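Local coordinates for protein putative tetR family transcriptional regulator (Streptomyces coelicolor A3, PDB 2Q24) that probably binds cis-regulatory DNA as a TetR-family transcriptional regulator and forms a dimer unusual for that family, at residues B[53-58]-B[62-67]; B[79-84]-B[134-139]; B[163-168]-B[176-181]; B[68-73]-B[126-131]. All coordinates share one frame; numbering follows the deposited sequence.

Overall arrangement
Going from the N terminus, contact 1 comes first. It closes the shortest loop, three helical residues, where the predicted helix-turn-helix runs into helix 58-75. Contact 4 starts on the same helix, directly after contact 1, and brings it against helix 125-142, closing a loop of 52 residues, mostly helical. Contact 2 joins helix 77-83 to that same helix 125-142. Contacts 4 and 2 cross along the chain, because their segments alternate, and their centres lie about 15 Å apart. Contact 3 stands later in the chain and closes the turn between helices 152-165 and 172-185. Contacts 1 and 2 lie on opposite sides of the chain's centre. Contacts 1, 2 and 4 all reach the second subunit.

Contact 1: residues B[53-58]-B[62-67]; sequences RNFPTR and IEAAYR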
loop_
_atom_site.group_PDB
_atom_site.type_symbol
_atom_site.label_atom_id
_atom_site.label_comp_id
_atom_site.label_asym_id
_atom_site.label_seq_id
_atom_site.Cartn_x
_atom_site.Cartn_y
_atom_site.Cartn_z
ATOM N N ARG B 53 -16.577 -10.217 -15.473
ATOM C CA ARG B 53 -17.130 -10.581 -14.172
ATOM C C ARG B 53 -16.343 -9.919 -13.025
ATOM O O ARG B 53 -16.941 -9.344 -12.110
ATOM C CB ARG B 53 -17.167 -12.107 -14.000
ATOM C CG ARG B 53 -18.420 -12.787 -14.560
ATOM N N ASN B 54 -15.015 -9.975 -13.088
ATOM C CA ASN B 54 -14.161 -9.443 -12.017
ATOM C C ASN B 54 -13.967 -7.912 -12.063
ATOM O O ASN B 54 -13.813 -7.294 -11.033
ATOM C CB ASN B 54 -12.784 -10.131 -12.002
ATOM C CG ASN B 54 -12.871 -11.650 -12.023
ATOM N ND2 ASN B 54 -13.638 -12.214 -11.104
ATOM N N PHE B 55 -13.961 -7.330 -13.267
ATOM C CA PHE B 55 -13.677 -5.900 -13.498
ATOM C C PHE B 55 -14.610 -5.388 -14.564
ATOM O O PHE B 55 -14.254 -5.404 -15.751
ATOM C CB PHE B 55 -12.239 -5.688 -13.976
ATOM C CG PHE B 55 -11.224 -6.341 -13.113
ATOM C CD1 PHE B 55 -10.752 -5.698 -11.982
ATOM C CD2 PHE B 55 -10.770 -7.623 -13.400
ATOM C CE1 PHE B 55 -9.826 -6.320 -11.157
ATOM C CE2 PHE B 55 -9.825 -8.252 -12.572
ATOM C CZ PHE B 55 -9.359 -7.593 -11.449
ATOM N N PRO B 56 -15.792 -4.900 -14.149
ATOM C CA PRO B 56 -16.935 -4.650 -15.013
ATOM C C PRO B 56 -16.796 -3.370 -15.826
ATOM O O PRO B 56 -17.727 -2.970 -16.526
ATOM C CB PRO B 56 -18.102 -4.489 -14.018
ATOM C CG PRO B 56 -17.532 -4.792 -12.657
ATOM C CD PRO B 56 -16.081 -4.497 -12.768
ATOM N N THR B 57 -15.638 -2.738 -15.726
ATOM C CA THR B 57 -15.431 -1.432 -16.280
ATOM C C THR B 57 -13.944 -1.376 -16.628
ATOM O O THR B 57 -13.107 -1.916 -15.900
ATOM C CB THR B 57 -15.849 -0.392 -15.191
ATOM O OG1 THR B 57 -17.136 0.192 -15.516
ATOM C CG2 THR B 57 -14.832 0.666 -14.991
ATOM N N ARG B 58 -13.608 -0.723 -17.727
ATOM C CA ARG B 58 -12.208 -0.565 -18.093
ATOM C C ARG B 58 -11.454 0.214 -17.014
ATOM O O ARG B 58 -10.319 -0.141 -16.647
ATOM C CB ARG B 58 -12.109 0.169 -19.433
ATOM C CG ARG B 58 -10.704 0.282 -19.962
ATOM C CD ARG B 58 -10.663 1.220 -21.158
ATOM N NE ARG B 58 -10.979 0.498 -22.396
ATOM C CZ ARG B 58 -10.056 0.052 -23.256
ATOM N NH1 ARG B 58 -8.760 0.271 -23.035
ATOM N NH2 ARG B 58 -10.428 -0.602 -24.344
ATOM N N ILE B 62 -8.058 -0.753 -14.909
ATOM C CA ILE B 62 -6.860 0.104 -14.850
ATOM C C ILE B 62 -6.499 0.425 -13.406
ATOM O O ILE B 62 -5.351 0.255 -13.005
ATOM C CB ILE B 62 -7.130 1.436 -15.597
ATOM C CG1 ILE B 62 -7.268 1.151 -17.102
ATOM C CG2 ILE B 62 -5.994 2.455 -15.354
ATOM C CD1 ILE B 62 -8.036 2.249 -17.854
ATOM N N GLU B 63 -7.481 0.871 -12.623
ATOM C CA GLU B 63 -7.206 1.190 -11.194
ATOM C C GLU B 63 -6.658 0.003 -10.419
ATOM O O GLU B 63 -5.627 0.112 -9.726
ATOM C CB GLU B 63 -8.456 1.743 -10.489
ATOM C CG GLU B 63 -8.186 1.896 -9.004
ATOM C CD GLU B 63 -9.268 2.568 -8.237
ATOM O OE1 GLU B 63 -10.086 3.290 -8.834
ATOM O OE2 GLU B 63 -9.302 2.326 -7.009
ATOM N N ALA B 64 -7.345 -1.138 -10.503
ATOM C CA ALA B 64 -6.869 -2.380 -9.840
ATOM C C ALA B 64 -5.453 -2.810 -10.269
ATOM O O ALA B 64 -4.621 -3.207 -9.435
ATOM C CB ALA B 64 -7.855 -3.518 -10.091
ATOM N N ALA B 65 -5.173 -2.708 -11.571
ATOM C CA ALA B 65 -3.844 -3.034 -12.128
ATOM C C ALA B 65 -2.763 -2.140 -11.543
ATOM O O ALA B 65 -1.707 -2.652 -11.079
ATOM C CB ALA B 65 -3.825 -2.909 -13.627
ATOM N N TYR B 66 -3.028 -0.824 -11.540
ATOM C CA TYR B 66 -2.089 0.121 -10.927
ATOM C C TYR B 66 -1.877 -0.199 -9.429
ATOM O O TYR B 66 -0.730 -0.241 -8.968
ATOM C CB TYR B 66 -2.538 1.591 -11.133
ATOM C CG TYR B 66 -1.559 2.578 -10.493
ATOM C CD1 TYR B 66 -0.333 2.929 -11.127
ATOM C CD2 TYR B 66 -1.853 3.158 -9.259
ATOM C CE1 TYR B 66 0.542 3.828 -10.514
ATOM C CE2 TYR B 66 -0.992 4.053 -8.666
ATOM C CZ TYR B 66 0.199 4.360 -9.287
ATOM O OH TYR B 66 1.049 5.236 -8.655
ATOM N N ARG B 67 -2.956 -0.405 -8.679
ATOM C CA ARG B 67 -2.841 -0.652 -7.246
ATOM C C ARG B 67 -2.103 -1.933 -6.966
ATOM O O ARG B 67 -1.341 -2.039 -5.992
ATOM C CB ARG B 67 -4.243 -0.726 -6.632
ATOM C CG ARG B 67 -4.905 0.635 -6.570
ATOM C CD ARG B 67 -6.352 0.567 -6.040
ATOM N NE ARG B 67 -6.418 0.095 -4.655
ATOM C CZ ARG B 67 -7.517 0.064 -3.926
ATOM N NH1 ARG B 67 -8.674 0.461 -4.470
ATOM N NH2 ARG B 67 -7.471 -0.379 -2.670
#
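F55 ends the predicted helix-turn-helix of this TetR-type regulator and meets A64 of the following helix, 58-75. It is the first residue past helix 48-54 to leave helical geometry. Its CB points toward the partner helix. Ring atom CE1 lies 3.6 Å from A64 CB, and CD1 of the F55 ring is 4.1 Å from the same methyl. The CD1-CE1 bond does the touching, and the methyl approaches it obliquely. L21 and R17 of helix 17-31 also pack on this ring.

The second half of the contact is the first turn of helix 58-75. I62 N donates to R58 O at 2.9 Å, with an N-H...O angle of 166°. I62 CG1 also packs against this carbonyl, 3.3 Å from R58 O. The R58 side chain leaves with CG opposite its backbone N (chi1 -175°), which brings R58 CG within 3.9 Å of I62 CD1. Farther out the chain bends, and R58 NH2 bonds to A35 O. I62 is buried against F28 and against A110, L111 and V114 of helix 108-116.

Within helix 58-75, R67 NH1 forms a salt bridge with E63 OE2 one turn back, at 3.2 Å, while R67 NH2 bonds to P121 O of the second subunit. A recognition helix followed by a tight turn into a long connecting helix is characteristic of TetR DNA-binding domains.

Contact 2: residues B[79-84]-B[134-139]; sequences GLLAEL and TALMDA
L81 carries this contact by reaching across to L136 and A139. Its two nearest approaches use different atoms. L81 CD2 lies 3.8 Å from A139 CB, so the branch ends against the alanine methyl. L81 CG sits 4.0 Å from L136 CD2, and this L136 methyl is also 4.1 Å from L81 CD2. The L136 methyl thus rests against both the branch point and one arm of L81. The other arm, L81 CD1, faces the backbone near A135 and comes 4.5 Å from A135 O. The L136 and A139 contacts are apolar; the A135 approach is a loose one, methyl to carbonyl oxygen.

The two leucines adopt similar shapes. L81 has CG beside its backbone N (chi1 -73°), and L136 does the same. L81 CB points toward the other helix. L136 starts off to one side, and its terminal methyl then closes the distance. L81 and L136 also mark the nearest backbone approach, with L81 CA 7.6 Å from L136 CA.

The contact joins the short helix 77-83 to helix 125-142 of the all-helical SbtR-like C-terminal region. The local axes run nearly parallel, 21° apart, and approach to 11.2 Å. At that spacing L81 spans the gap to L136 and A139.

Farther out, helix 86-106 covers one side of the contact. Its P86 and A89 pack on L81, while W93 packs on L80 and L136. V77 of helix 77-83 packs on A135 and L136. Across the dimer, P78 of the second subunit packs on T134, A135 and D138.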
loop_
_atom_site.group_PDB
_atom_site.type_symbol
_atom_site.label_atom_id
_atom_site.label_comp_id
_atom_site.label_asym_id
_atom_site.label_seq_id
_atom_site.Cartn_x
_atom_site.Cartn_y
_atom_site.Cartn_z
ATOM N N GLY B 79 10.978 -9.793 1.791
ATOM C CA GLY B 79 11.643 -10.890 1.132
ATOM C C GLY B 79 13.018 -10.520 0.643
ATOM O O GLY B 79 13.967 -11.327 0.771
ATOM N N LEU B 80 13.153 -9.314 0.066
ATOM C CA LEU B 80 14.486 -8.883 -0.404
ATOM C C LEU B 80 15.483 -8.721 0.758
ATOM O O LEU B 80 16.653 -9.147 0.687
ATOM C CB LEU B 80 14.363 -7.610 -1.229
ATOM C CG LEU B 80 13.711 -7.774 -2.609
ATOM C CD1 LEU B 80 13.454 -6.348 -3.203
ATOM C CD2 LEU B 80 14.677 -8.581 -3.611
ATOM N N LEU B 81 14.998 -8.160 1.866
ATOM C CA LEU B 81 15.850 -8.016 3.058
ATOM C C LEU B 81 16.207 -9.330 3.720
ATOM O O LEU B 81 17.269 -9.452 4.367
ATOM C CB LEU B 81 15.232 -7.057 4.071
ATOM C CG LEU B 81 15.282 -5.571 3.673
ATOM C CD1 LEU B 81 14.269 -4.880 4.591
ATOM C CD2 LEU B 81 16.702 -4.935 3.800
ATOM N N ALA B 82 15.359 -10.332 3.518
ATOM C CA ALA B 82 15.656 -11.681 3.983
ATOM C C ALA B 82 16.741 -12.374 3.152
ATOM O O ALA B 82 17.472 -13.209 3.675
ATOM C CB ALA B 82 14.393 -12.516 3.972
ATOM N N GLU B 83 16.875 -12.040 1.871
ATOM C CA GLU B 83 17.800 -12.762 0.981
ATOM C C GLU B 83 19.101 -12.052 0.669
ATOM O O GLU B 83 20.039 -12.684 0.173
ATOM C CB GLU B 83 17.170 -13.026 -0.388
ATOM C CG GLU B 83 15.933 -13.908 -0.383
ATOM C CD GLU B 83 16.158 -15.272 0.252
ATOM O OE1 GLU B 83 17.309 -15.821 0.169
ATOM O OE2 GLU B 83 15.172 -15.775 0.868
ATOM N N LEU B 84 19.129 -10.735 0.830
ATOM C CA LEU B 84 20.280 -9.944 0.437
ATOM C C LEU B 84 20.769 -9.011 1.545
ATOM O O LEU B 84 19.965 -8.532 2.346
ATOM C CB LEU B 84 19.892 -9.035 -0.753
ATOM C CG LEU B 84 19.538 -9.750 -2.057
ATOM C CD1 LEU B 84 18.970 -8.699 -3.030
ATOM C CD2 LEU B 84 20.837 -10.440 -2.655
ATOM N N THR B 134 11.918 3.775 2.980
ATOM C CA THR B 134 12.387 3.979 4.364
ATOM C C THR B 134 12.830 2.668 5.049
ATOM O O THR B 134 13.878 2.630 5.728
ATOM C CB THR B 134 11.268 4.688 5.193
ATOM O OG1 THR B 134 11.027 5.976 4.611
ATOM C CG2 THR B 134 11.676 4.866 6.656
ATOM N N ALA B 135 12.043 1.598 4.882
ATOM C CA ALA B 135 12.397 0.306 5.462
ATOM C C ALA B 135 13.778 -0.201 4.962
ATOM O O ALA B 135 14.655 -0.583 5.780
ATOM C CB ALA B 135 11.278 -0.741 5.256
ATOM N N LEU B 136 13.981 -0.074 3.657
ATOM C CA LEU B 136 15.260 -0.465 3.005
ATOM C C LEU B 136 16.396 0.412 3.507
ATOM O O LEU B 136 17.470 -0.100 3.897
ATOM C CB LEU B 136 15.097 -0.378 1.502
ATOM C CG LEU B 136 14.233 -1.507 0.843
ATOM C CD1 LEU B 136 13.842 -0.912 -0.556
ATOM C CD2 LEU B 136 14.942 -2.856 0.774
HETATM N N MSE B 137 16.186 1.728 3.501
HETATM C CA MSE B 137 17.261 2.653 3.908
HETATM C C MSE B 137 17.566 2.568 5.409
HETATM O O MSE B 137 18.726 2.599 5.779
HETATM C CB MSE B 137 16.934 4.074 3.456
HETATM C CG MSE B 137 16.708 4.089 1.942
HETATM SE SE MSE B 137 16.414 5.941 1.390
HETATM C CE MSE B 137 18.089 6.751 1.898
ATOM N N ASP B 138 16.539 2.384 6.240
ATOM C CA ASP B 138 16.761 2.177 7.657
ATOM C C ASP B 138 17.641 0.930 7.862
ATOM O O ASP B 138 18.591 0.966 8.669
ATOM C CB ASP B 138 15.432 1.984 8.398
ATOM C CG ASP B 138 14.705 3.287 8.636
ATOM O OD1 ASP B 138 15.236 4.375 8.275
ATOM O OD2 ASP B 138 13.581 3.213 9.201
ATOM N N ALA B 139 17.335 -0.163 7.167
ATOM C CA ALA B 139 18.138 -1.409 7.396
ATOM C C ALA B 139 19.575 -1.215 6.908
ATOM O O ALA B 139 20.538 -1.654 7.555
ATOM C CB ALA B 139 17.511 -2.609 6.691
#

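Contact 3: residues B[163-168]-B[176-181]; sequences ALTSSR and ERLLDL
L178 meets S166 and T165 with a single methyl, and the packing across this contact is made by that group. L178 CD1 lies 3.4 Å from S166 OG and 3.9 Å from T165 OG1. The leucine methyl is thus set against two hydroxyl oxygens. L178 CB points toward the end of helix 152-165, and with CG beside the backbone N (chi1 -72°) CD1 reaches the two hydroxyls. S166 and T165 send their CB atoms back toward L178.

The hydroxyls have hydrogen-bond partners in their own helix end and in helices 172-185 and 86-106. S166 OG bonds to Q174 OE1 at the start of helix 172-185, so the oxygen that the methyl touches also has a polar partner. T165 OG1 has backbone carbonyl partners in G161 and I162, one turn back. S167 OG donates to A163 O at 2.6 Å, tilted 18° from the carbonyl plane. This bond ties the residue after S166 back to the last turn of the helix, and S167 OG also bonds to T102 OG1.

Charged pairs flank the contact: E176 with R95, and D180 with R91, both as salt bridges to helix 86-106. The contact joins the end of helix 152-165 to helix 172-185. I162 packs on L178 from the first of these helices, L159 and I162 pack on L179, and helix 86-106 packs on A163 and L179.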
loop_
_atom_site.group_PDB
_atom_site.type_symbol
_atom_site.label_atom_id
_atom_site.label_comp_id
_atom_site.label_asym_id
_atom_site.label_seq_id
_atom_site.Cartn_x
_atom_site.Cartn_y
_atom_site.Cartn_z
ATOM N N ALA B 163 13.434 7.641 -13.864
ATOM C CA ALA B 163 12.289 7.119 -14.705
ATOM C C ALA B 163 11.816 8.096 -15.764
ATOM O O ALA B 163 11.554 7.738 -16.937
ATOM C CB ALA B 163 11.129 6.708 -13.795
ATOM N N LEU B 164 11.790 9.378 -15.410
ATOM C CA LEU B 164 11.402 10.380 -16.391
ATOM C C LEU B 164 12.429 10.619 -17.491
ATOM O O LEU B 164 12.049 10.877 -18.630
ATOM C CB LEU B 164 11.088 11.714 -15.709
ATOM C CG LEU B 164 9.905 11.710 -14.746
ATOM C CD1 LEU B 164 9.933 13.039 -14.002
ATOM C CD2 LEU B 164 8.577 11.553 -15.511
ATOM N N THR B 165 13.717 10.543 -17.177
ATOM C CA THR B 165 14.715 10.809 -18.196
ATOM C C THR B 165 15.076 9.579 -19.023
ATOM O O THR B 165 15.534 9.709 -20.163
ATOM C CB THR B 165 16.039 11.337 -17.581
ATOM O OG1 THR B 165 16.532 10.391 -16.647
ATOM C CG2 THR B 165 15.826 12.696 -16.870
ATOM N N SER B 166 14.910 8.393 -18.440
ATOM C CA SER B 166 15.599 7.222 -18.943
ATOM C C SER B 166 14.725 5.982 -19.092
ATOM O O SER B 166 15.216 4.881 -18.909
ATOM C CB SER B 166 16.816 6.930 -18.040
ATOM O OG SER B 166 17.586 8.116 -17.884
ATOM N N SER B 167 13.471 6.188 -19.493
ATOM C CA SER B 167 12.481 5.107 -19.610
ATOM C C SER B 167 12.428 4.373 -20.941
ATOM O O SER B 167 11.901 3.261 -20.988
ATOM C CB SER B 167 11.078 5.622 -19.275
ATOM O OG SER B 167 10.885 5.469 -17.895
ATOM N N ARG B 168 12.963 4.955 -22.007
ATOM C CA ARG B 168 12.911 4.278 -23.331
ATOM C C ARG B 168 13.746 2.995 -23.345
ATOM O O ARG B 168 14.757 2.901 -22.639
ATOM C CB ARG B 168 13.407 5.192 -24.435
ATOM C CG ARG B 168 12.406 6.279 -24.839
ATOM C CD ARG B 168 12.823 6.950 -26.123
ATOM N NE ARG B 168 13.947 7.873 -25.981
ATOM C CZ ARG B 168 15.129 7.686 -26.558
ATOM N NH2 ARG B 168 16.116 8.555 -26.396
ATOM N N GLU B 176 20.495 2.264 -15.651
ATOM C CA GLU B 176 21.285 1.389 -14.755
ATOM C C GLU B 176 22.449 2.218 -14.234
ATOM O O GLU B 176 22.715 2.207 -13.008
ATOM C CB GLU B 176 21.821 0.095 -15.440
ATOM C CG GLU B 176 20.783 -1.046 -15.603
ATOM C CD GLU B 176 20.857 -1.867 -16.927
ATOM O OE1 GLU B 176 21.895 -1.892 -17.678
ATOM O OE2 GLU B 176 19.808 -2.505 -17.224
ATOM N N ARG B 177 23.099 2.975 -15.112
ATOM C CA ARG B 177 24.209 3.854 -14.681
ATOM C C ARG B 177 23.796 4.978 -13.706
ATOM O O ARG B 177 24.531 5.273 -12.756
ATOM C CB ARG B 177 24.997 4.434 -15.844
ATOM C CG ARG B 177 25.783 3.293 -16.620
ATOM C CD ARG B 177 26.745 3.832 -17.669
ATOM N NE ARG B 177 26.121 4.769 -18.598
ATOM C CZ ARG B 177 25.566 4.468 -19.759
ATOM N NH1 ARG B 177 25.585 3.221 -20.236
ATOM N NH2 ARG B 177 25.015 5.448 -20.465
ATOM N N LEU B 178 22.614 5.554 -13.928
ATOM C CA LEU B 178 22.068 6.569 -12.988
ATOM C C LEU B 178 21.725 5.967 -11.639
ATOM O O LEU B 178 22.010 6.554 -10.599
ATOM C CB LEU B 178 20.824 7.215 -13.603
ATOM C CG LEU B 178 21.119 8.169 -14.771
ATOM C CD1 LEU B 178 19.791 8.561 -15.399
ATOM C CD2 LEU B 178 21.823 9.454 -14.247
ATOM N N LEU B 179 21.124 4.771 -11.636
ATOM C CA LEU B 179 20.902 4.074 -10.376
ATOM C C LEU B 179 22.223 3.866 -9.634
ATOM O O LEU B 179 22.288 4.109 -8.429
ATOM C CB LEU B 179 20.171 2.715 -10.548
ATOM C CG LEU B 179 18.652 2.822 -10.850
ATOM C CD1 LEU B 179 18.065 1.421 -11.103
ATOM C CD2 LEU B 179 17.879 3.517 -9.706
ATOM N N ASP B 180 23.266 3.473 -10.357
ATOM C CA ASP B 180 24.574 3.224 -9.732
ATOM C C ASP B 180 25.103 4.525 -9.098
ATOM O O ASP B 180 25.641 4.509 -7.985
ATOM C CB ASP B 180 25.555 2.699 -10.771
ATOM C CG ASP B 180 25.291 1.219 -11.126
ATOM O OD1 ASP B 180 24.487 0.556 -10.428
ATOM O OD2 ASP B 180 25.840 0.727 -12.131
ATOM N N LEU B 181 24.929 5.629 -9.804
ATOM C CA LEU B 181 25.436 6.927 -9.365
ATOM C C LEU B 181 24.719 7.334 -8.095
ATOM O O LEU B 181 25.351 7.777 -7.123
ATOM C CB LEU B 181 25.237 7.998 -10.438
ATOM C CG LEU B 181 25.628 9.420 -10.096
ATOM C CD1 LEU B 181 27.125 9.558 -9.746
ATOM C CD2 LEU B 181 25.294 10.281 -11.295
#

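Contact 4: residues B[68-73]-B[126-131]; sequences NEVARL and RQLIQS
V70 turns CG1 opposite its backbone N (chi1 171°), and I129 keeps CG1 beside its own N (chi1 -69°). These settings bring the two branches together. V70 CG1 lies 4.1 Å from I129 CG1 and 4.2 Å from I129 CD1, so the valine methyl sits against the CG1-CD1 branch of I129, the two side chains crossing at about a right angle. L73 joins from one turn farther along its helix, with L73 CD2 at 4.2 Å from I129 CG1. It too lies crosswise to I129. I129 CG1 is thus touched by a methyl from each of two residues, V70 and L73. L128 adds a looser touch, with its CD1 4.3 Å from V70 CG1. Every one of these contacts is apolar.

V70 and I129 also mark the closest backbone approach, with V70 CA 7.3 Å from I129 CA. The local helix axes run nearly parallel, 18° apart, and come within 9.8 Å.

The contact's centre lies about 7 Å from the centre of the chain, and it joins the long helix 58-75 to helix 125-142. Helix 86-106 covers one side: Y100 packs on both V70 and I129, W93 on I129, and R96 on L73. F156 of helix 152-165 also packs on I129. D75 of the second subunit touches L128, and D124 of that subunit bonds to N68, so the helix pair also adjoins the dimer interface.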
loop_
_atom_site.group_PDB
_atom_site.type_symbol
_atom_site.label_atom_id
_atom_site.label_comp_id
_atom_site.label_asym_id
_atom_site.label_seq_id
_atom_site.Cartn_x
_atom_site.Cartn_y
_atom_site.Cartn_z
ATOM N N ASN B 68 -2.344 -2.951 -7.807
ATOM C CA ASN B 68 -1.624 -4.200 -7.667
ATOM C C ASN B 68 -0.130 -4.027 -7.917
ATOM O O ASN B 68 0.687 -4.620 -7.210
ATOM C CB ASN B 68 -2.205 -5.240 -8.658
ATOM C CG ASN B 68 -1.505 -6.580 -8.548
ATOM O OD1 ASN B 68 -0.746 -6.943 -9.427
ATOM N ND2 ASN B 68 -1.778 -7.322 -7.466
ATOM N N GLU B 69 0.237 -3.205 -8.914
ATOM C CA GLU B 69 1.638 -2.953 -9.248
ATOM C C GLU B 69 2.371 -2.280 -8.051
ATOM O O GLU B 69 3.488 -2.666 -7.671
ATOM C CB GLU B 69 1.732 -2.065 -10.521
ATOM C CG GLU B 69 3.150 -1.611 -10.917
ATOM C CD GLU B 69 3.968 -2.650 -11.640
ATOM O OE1 GLU B 69 3.492 -3.799 -11.851
ATOM O OE2 GLU B 69 5.118 -2.315 -12.018
ATOM N N VAL B 70 1.716 -1.288 -7.473
ATOM C CA VAL B 70 2.229 -0.603 -6.260
ATOM C C VAL B 70 2.398 -1.606 -5.123
ATOM O O VAL B 70 3.436 -1.642 -4.472
ATOM C CB VAL B 70 1.253 0.527 -5.846
ATOM C CG1 VAL B 70 1.625 1.128 -4.437
ATOM C CG2 VAL B 70 1.284 1.651 -6.944
ATOM N N ALA B 71 1.378 -2.417 -4.854
ATOM C CA ALA B 71 1.459 -3.325 -3.719
ATOM C C ALA B 71 2.552 -4.373 -3.936
ATOM O O ALA B 71 3.321 -4.683 -3.010
ATOM C CB ALA B 71 0.123 -3.980 -3.465
ATOM N N ARG B 72 2.679 -4.903 -5.145
ATOM C CA ARG B 72 3.777 -5.864 -5.385
ATOM C C ARG B 72 5.171 -5.244 -5.135
ATOM O O ARG B 72 6.026 -5.893 -4.543
ATOM C CB ARG B 72 3.688 -6.487 -6.772
ATOM C CG ARG B 72 2.529 -7.507 -6.782
ATOM C CD ARG B 72 2.471 -8.273 -8.123
ATOM N NE ARG B 72 1.824 -7.457 -9.145
ATOM N N LEU B 73 5.347 -3.993 -5.548
ATOM C CA LEU B 73 6.588 -3.263 -5.345
ATOM C C LEU B 73 6.875 -3.110 -3.838
ATOM O O LEU B 73 7.974 -3.403 -3.378
ATOM C CB LEU B 73 6.504 -1.899 -6.030
ATOM C CG LEU B 73 7.703 -0.991 -5.762
ATOM C CD1 LEU B 73 8.975 -1.617 -6.354
ATOM C CD2 LEU B 73 7.438 0.403 -6.357
ATOM N N ARG B 126 2.029 6.952 -3.013
ATOM C CA ARG B 126 3.273 7.648 -2.764
ATOM C C ARG B 126 3.760 7.322 -1.337
ATOM O O ARG B 126 4.938 7.058 -1.131
ATOM C CB ARG B 126 3.136 9.167 -2.995
ATOM C CG ARG B 126 4.458 9.933 -2.792
ATOM C CD ARG B 126 4.204 11.434 -2.797
ATOM N N GLN B 127 2.865 7.379 -0.367
ATOM C CA GLN B 127 3.217 7.118 1.038
ATOM C C GLN B 127 3.678 5.666 1.230
ATOM O O GLN B 127 4.639 5.388 1.954
ATOM C CB GLN B 127 2.008 7.411 1.942
ATOM C CG GLN B 127 1.476 8.857 1.838
ATOM C CD GLN B 127 0.322 9.066 0.835
ATOM O OE1 GLN B 127 0.460 8.875 -0.385
ATOM N NE2 GLN B 127 -0.817 9.516 1.362
ATOM N N LEU B 128 2.947 4.729 0.636
ATOM C CA LEU B 128 3.289 3.295 0.766
ATOM C C LEU B 128 4.709 3.051 0.206
ATOM O O LEU B 128 5.546 2.365 0.823
ATOM C CB LEU B 128 2.273 2.444 -0.012
ATOM C CG LEU B 128 0.842 2.350 0.551
ATOM C CD1 LEU B 128 -0.081 1.725 -0.519
ATOM C CD2 LEU B 128 0.863 1.489 1.793
ATOM N N ILE B 129 4.966 3.623 -0.975
ATOM C CA ILE B 129 6.255 3.371 -1.638
ATOM C C ILE B 129 7.369 4.101 -0.910
ATOM O O ILE B 129 8.446 3.563 -0.716
ATOM C CB ILE B 129 6.231 3.866 -3.069
ATOM C CG1 ILE B 129 5.281 2.975 -3.891
ATOM C CG2 ILE B 129 7.680 3.825 -3.640
ATOM C CD1 ILE B 129 4.892 3.591 -5.236
ATOM N N GLN B 130 7.110 5.314 -0.488
ATOM C CA GLN B 130 8.121 6.000 0.384
ATOM C C GLN B 130 8.454 5.210 1.658
ATOM O O GLN B 130 9.624 5.162 2.115
ATOM C CB GLN B 130 7.710 7.425 0.677
ATOM C CG GLN B 130 8.053 8.302 -0.537
ATOM C CD GLN B 130 7.649 9.784 -0.411
ATOM O OE1 GLN B 130 7.736 10.578 -1.376
ATOM N NE2 GLN B 130 7.211 10.152 0.760
ATOM N N SER B 131 7.450 4.546 2.236
ATOM C CA SER B 131 7.698 3.768 3.441
ATOM C C SER B 131 8.516 2.534 3.158
ATOM O O SER B 131 9.340 2.149 3.972
ATOM C CB SER B 131 6.372 3.412 4.123
ATOM O OG SER B 131 6.597 2.846 5.411
#